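Local coordinates for amine oxidase (Emericella nidulans, PDB 3PGB), which oxidises primary amines using a copper ion and a topaquinone cofactor formed from one of its own tyrosines, at the interface of chains A and B. Sequence-based numbering; all coordinates share one arbitrary frame. Chains: chain A/B, Putative uncharacterized protein.

Contact 1: the interface of chains A and B. Residues chain A 480, 482-483, 485, 506; chain B 459-460.
The ring of B:His459 reaches into the topaquinone loop of chain A and meets A:Asp485, the residue that follows the topaquinone at position 484. A:Thr480, A:Asn483 and A:Asp485 are conserved positions of the Thr-X-X-Asn-Tyr-Asp signature of copper amine oxidases, so one subunit touches the cofactor motif of the other. Hydrogen bonding centres on the carboxylate. B:His459 ND1 donates to A:Asp485 OD1 over 2.7 Å, a nearly straight bond, 162° at the hydrogen, that lies close to the ring plane and arrives on the syn side of the carboxylate. The two flat groups are nevertheless turned 63° apart, the imidazole presenting its edge. With CG anti to the backbone N (chi1 -177°), the imidazole extends from strand 457-460 past the carboxylate towards the loop at A:Gly482. The other oxygen, A:Asp485 OD2, takes a bond within its own chain from the hydroxyl A:Thr480 OG1, 2.6 Å away and well above the carboxylate plane. The backbone B:Ser460 N adds a weak bond to A:Asp485 OD2 at 3.3 Å. The carboxylate is thus held at both oxygens, which should limit its rotation. Edge contacts follow: the ring carbon B:His459 CE1 lies 3.3 Å from the carbonyl A:Gly482 O, which sits in the ring plane. Van der Waals contacts surround these bonds. The methyl A:Thr480 CG2 approaches B:His459 CE1 at 3.9 Å, the two side chains crossing at about a right angle. A:Asn483 CA meets the same ring carbon, and A:Thr480 CB packs against B:Ser460 CB at 4.1 Å.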
loop_
_atom_site.group_PDB
_atom_site.type_symbol
_atom_site.label_atom_id
_atom_site.label_comp_id
_atom_site.label_asym_id
_atom_site.label_seq_id
_atom_site.Cartn_x
_atom_site.Cartn_y
_atom_site.Cartn_z
ATOM N N THR A 480 8.937 10.391 -18.404
ATOM C CA THR A 480 9.497 9.222 -19.066
ATOM C C THR A 480 10.908 9.537 -19.534
ATOM O O THR A 480 11.104 10.047 -20.629
ATOM C CB THR A 480 8.639 8.769 -20.262
ATOM O OG1 THR A 480 7.303 8.510 -19.821
ATOM C CG2 THR A 480 9.219 7.508 -20.899
ATOM N N GLY A 482 14.054 8.365 -20.991
ATOM C CA GLY A 482 14.508 7.240 -21.800
ATOM C C GLY A 482 13.555 6.071 -21.628
ATOM O O GLY A 482 12.401 6.138 -22.048
ATOM N N ASN A 483 14.027 5.022 -20.963
ATOM C CA ASN A 483 13.257 3.788 -20.820
ATOM C C ASN A 483 12.321 3.733 -19.600
ATOM O O ASN A 483 11.398 2.922 -19.577
ATOM C CB ASN A 483 14.203 2.585 -20.803
ATOM C CG ASN A 483 15.241 2.669 -19.702
ATOM O OD1 ASN A 483 15.959 3.658 -19.590
ATOM N ND2 ASN A 483 15.331 1.623 -18.887
ATOM N N ASP A 485 9.370 4.928 -17.006
ATOM C CA ASP A 485 8.181 5.763 -16.832
ATOM C C ASP A 485 7.846 5.848 -15.359
ATOM O O ASP A 485 7.356 4.887 -14.774
ATOM C CB ASP A 485 6.985 5.213 -17.604
ATOM C CG ASP A 485 7.136 5.386 -19.095
ATOM O OD1 ASP A 485 8.089 4.815 -19.665
ATOM O OD2 ASP A 485 6.311 6.096 -19.701
ATOM N N GLY A 506 7.383 1.010 -18.009
ATOM C CA GLY A 506 8.321 1.201 -19.103
ATOM C C GLY A 506 9.284 0.033 -19.236
ATOM O O GLY A 506 9.039 -1.051 -18.703
ATOM N N HIS B 459 4.330 3.365 -21.727
ATOM C CA HIS B 459 5.638 3.856 -22.144
ATOM C C HIS B 459 5.538 4.926 -23.223
ATOM O O HIS B 459 4.864 4.733 -24.232
ATOM C CB HIS B 459 6.532 2.731 -22.642
ATOM C CG HIS B 459 7.902 3.197 -23.007
ATOM N ND1 HIS B 459 8.734 3.817 -22.101
ATOM C CD2 HIS B 459 8.575 3.169 -24.182
ATOM C CE1 HIS B 459 9.869 4.133 -22.698
ATOM N NE2 HIS B 459 9.798 3.751 -23.959
ATOM N N SER B 460 6.231 6.042 -23.012
ATOM C CA SER B 460 6.232 7.154 -23.964
ATOM C C SER B 460 7.572 7.315 -24.681
ATOM O O SER B 460 8.618 6.921 -24.170
ATOM C CB SER B 460 5.873 8.453 -23.244
ATOM O OG SER B 460 4.577 8.360 -22.681
#

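Contact 2: the interface of chains A and B. Residues chain A 454, 456, 470, 493, 495; chain B 503, 710-711.
B:Arg503 lies over one face of the A:Tyr454 ring, a cation-pi stack across the interface of the two subunits; copper amine oxidases are dimers. From CB the arginine, on strand 498-504, runs extended through CG and CD to NE. Its methylene CD reaches A:Tyr454 CD2 at 3.7 Å, near the root of the ring. NE follows over the ring centre, 3.5 Å from the centroid. The last torsion (chi4 -91°) turns the guanidinium flat against the phenol, the two planes only 11° apart. CZ therefore lies over the phenol carbon A:Tyr454 CZ at 3.3 Å, and NH2 sits above the CE1 side of the ring. NH1 extends over the CE2 and hydroxyl side, and also bonds within its own chain to the carbonyl B:Phe710 O at 2.6 Å, in the guanidinium plane. That in-plane bond probably helps hold the guanidinium parallel to the ring and ties the arginine to the B:Phe710–B:Thr711 loop. The loop in turn grips chain A. The backbone B:Phe710 N donates to A:Met456 O over 2.7 Å, while B:Phe710 CB rests near the ring carbon A:Tyr454 CD2 at 3.9 Å. The hydroxyl B:Thr711 OG1 donates to A:Asp495 OD1 over 2.6 Å, approaching 49° above the carboxylate plane, the two side chains coming from opposite directions. The methyl B:Thr711 CG2 points instead towards the amide of A:Asn470, 3.7 Å from ND2, with the A:His493 ring farther off. The thioether end of A:Met456 also packs on B:Thr711, but its methyl is modelled too close for the detail to be trusted.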
loop_
_atom_site.group_PDB
_atom_site.type_symbol
_atom_site.label_atom_id
_atom_site.label_comp_id
_atom_site.label_asym_id
_atom_site.label_seq_id
_atom_site.Cartn_x
_atom_site.Cartn_y
_atom_site.Cartn_z
ATOM N N TYR A 454 -13.161 1.758 -1.768
ATOM C CA TYR A 454 -13.535 1.431 -0.391
ATOM C C TYR A 454 -13.957 2.716 0.322
ATOM O O TYR A 454 -13.431 3.781 0.024
ATOM C CB TYR A 454 -12.345 0.780 0.343
ATOM C CG TYR A 454 -11.156 1.706 0.555
ATOM C CD1 TYR A 454 -10.150 1.817 -0.398
ATOM C CD2 TYR A 454 -11.046 2.478 1.709
ATOM C CE1 TYR A 454 -9.061 2.670 -0.202
ATOM C CE2 TYR A 454 -9.976 3.330 1.910
ATOM C CZ TYR A 454 -8.986 3.423 0.953
ATOM O OH TYR A 454 -7.922 4.268 1.160
ATOM N N MET A 456 -14.525 5.575 3.410
ATOM C CA MET A 456 -13.647 6.194 4.399
ATOM C C MET A 456 -13.830 5.555 5.784
ATOM O O MET A 456 -12.855 5.246 6.475
ATOM C CB MET A 456 -13.945 7.700 4.478
ATOM C CG MET A 456 -13.223 8.468 5.590
ATOM S SD MET A 456 -11.506 8.829 5.178
ATOM C CE MET A 456 -10.825 7.206 5.306
ATOM N N ASN A 470 -15.130 7.615 0.583
ATOM C CA ASN A 470 -13.736 8.052 0.520
ATOM C C ASN A 470 -13.481 8.752 -0.812
ATOM O O ASN A 470 -13.013 8.139 -1.784
ATOM C CB ASN A 470 -12.792 6.854 0.700
ATOM C CG ASN A 470 -11.328 7.250 0.735
ATOM O OD1 ASN A 470 -10.986 8.417 0.893
ATOM N ND2 ASN A 470 -10.455 6.270 0.586
ATOM N N HIS A 493 -6.835 13.586 1.208
ATOM C CA HIS A 493 -8.028 12.881 1.666
ATOM C C HIS A 493 -8.825 13.660 2.701
ATOM O O HIS A 493 -8.304 14.575 3.343
ATOM C CB HIS A 493 -7.624 11.539 2.240
ATOM C CG HIS A 493 -6.953 10.642 1.248
ATOM N ND1 HIS A 493 -5.620 10.764 0.919
ATOM C CD2 HIS A 493 -7.433 9.613 0.510
ATOM C CE1 HIS A 493 -5.309 9.846 0.022
ATOM N NE2 HIS A 493 -6.391 9.137 -0.245
ATOM N N ASP A 495 -9.826 12.836 5.575
ATOM C CA ASP A 495 -9.324 12.681 6.953
ATOM C C ASP A 495 -8.072 13.532 7.223
ATOM O O ASP A 495 -7.522 13.503 8.320
ATOM C CB ASP A 495 -9.032 11.201 7.255
ATOM C CG ASP A 495 -7.917 10.619 6.379
ATOM O OD1 ASP A 495 -7.420 9.524 6.711
ATOM O OD2 ASP A 495 -7.533 11.246 5.369
ATOM N N ARG B 503 -9.011 -3.716 5.918
ATOM C CA ARG B 503 -9.016 -2.402 6.526
ATOM C C ARG B 503 -9.923 -2.428 7.752
ATOM O O ARG B 503 -10.834 -3.254 7.846
ATOM C CB ARG B 503 -9.462 -1.332 5.529
ATOM C CG ARG B 503 -8.630 -1.264 4.273
ATOM C CD ARG B 503 -9.200 -0.277 3.267
ATOM N NE ARG B 503 -8.284 -0.078 2.149
ATOM C CZ ARG B 503 -7.336 0.852 2.082
ATOM N NH1 ARG B 503 -7.152 1.725 3.069
ATOM N NH2 ARG B 503 -6.559 0.912 1.007
ATOM N N PHE B 710 -10.728 3.857 7.474
ATOM C CA PHE B 710 -10.181 2.811 6.609
ATOM C C PHE B 710 -8.935 3.234 5.829
ATOM O O PHE B 710 -8.164 2.385 5.386
ATOM C CB PHE B 710 -11.237 2.351 5.595
ATOM C CG PHE B 710 -12.311 1.457 6.167
ATOM C CD1 PHE B 710 -11.981 0.298 6.857
ATOM C CD2 PHE B 710 -13.657 1.751 5.964
ATOM C CE1 PHE B 710 -12.968 -0.533 7.368
ATOM C CE2 PHE B 710 -14.653 0.922 6.466
ATOM C CZ PHE B 710 -14.309 -0.225 7.171
ATOM N N THR B 711 -8.751 4.535 5.628
ATOM C CA THR B 711 -7.634 5.024 4.826
ATOM C C THR B 711 -6.293 4.566 5.376
ATOM O O THR B 711 -5.429 4.122 4.634
ATOM C CB THR B 711 -7.606 6.562 4.781
ATOM O OG1 THR B 711 -8.056 7.075 6.041
ATOM C CG2 THR B 711 -8.480 7.092 3.651
#

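Contact 1 and contact 2 are centred about 32 Å apart and share no residue, yet they use the same stretches of chain. Strands 471-479 and 486-492 join them: the topaquinone loop of contact 1 lies between these strands, while A:Asn470 and A:His493 of contact 2 flank their far ends. The contact 2 segment around residues 454 and 456 likewise leads into strand 457-460, which serves contact 1 from the other chain. The centre of contact 1 is about 10 Å from A:Asp403, the predicted catalytic base, and that of contact 2 about 31 Å. By two-fold symmetry each subunit brings strand 457-460 to its partner's topaquinone loop; contact 2 probably mainly holds the dimer together.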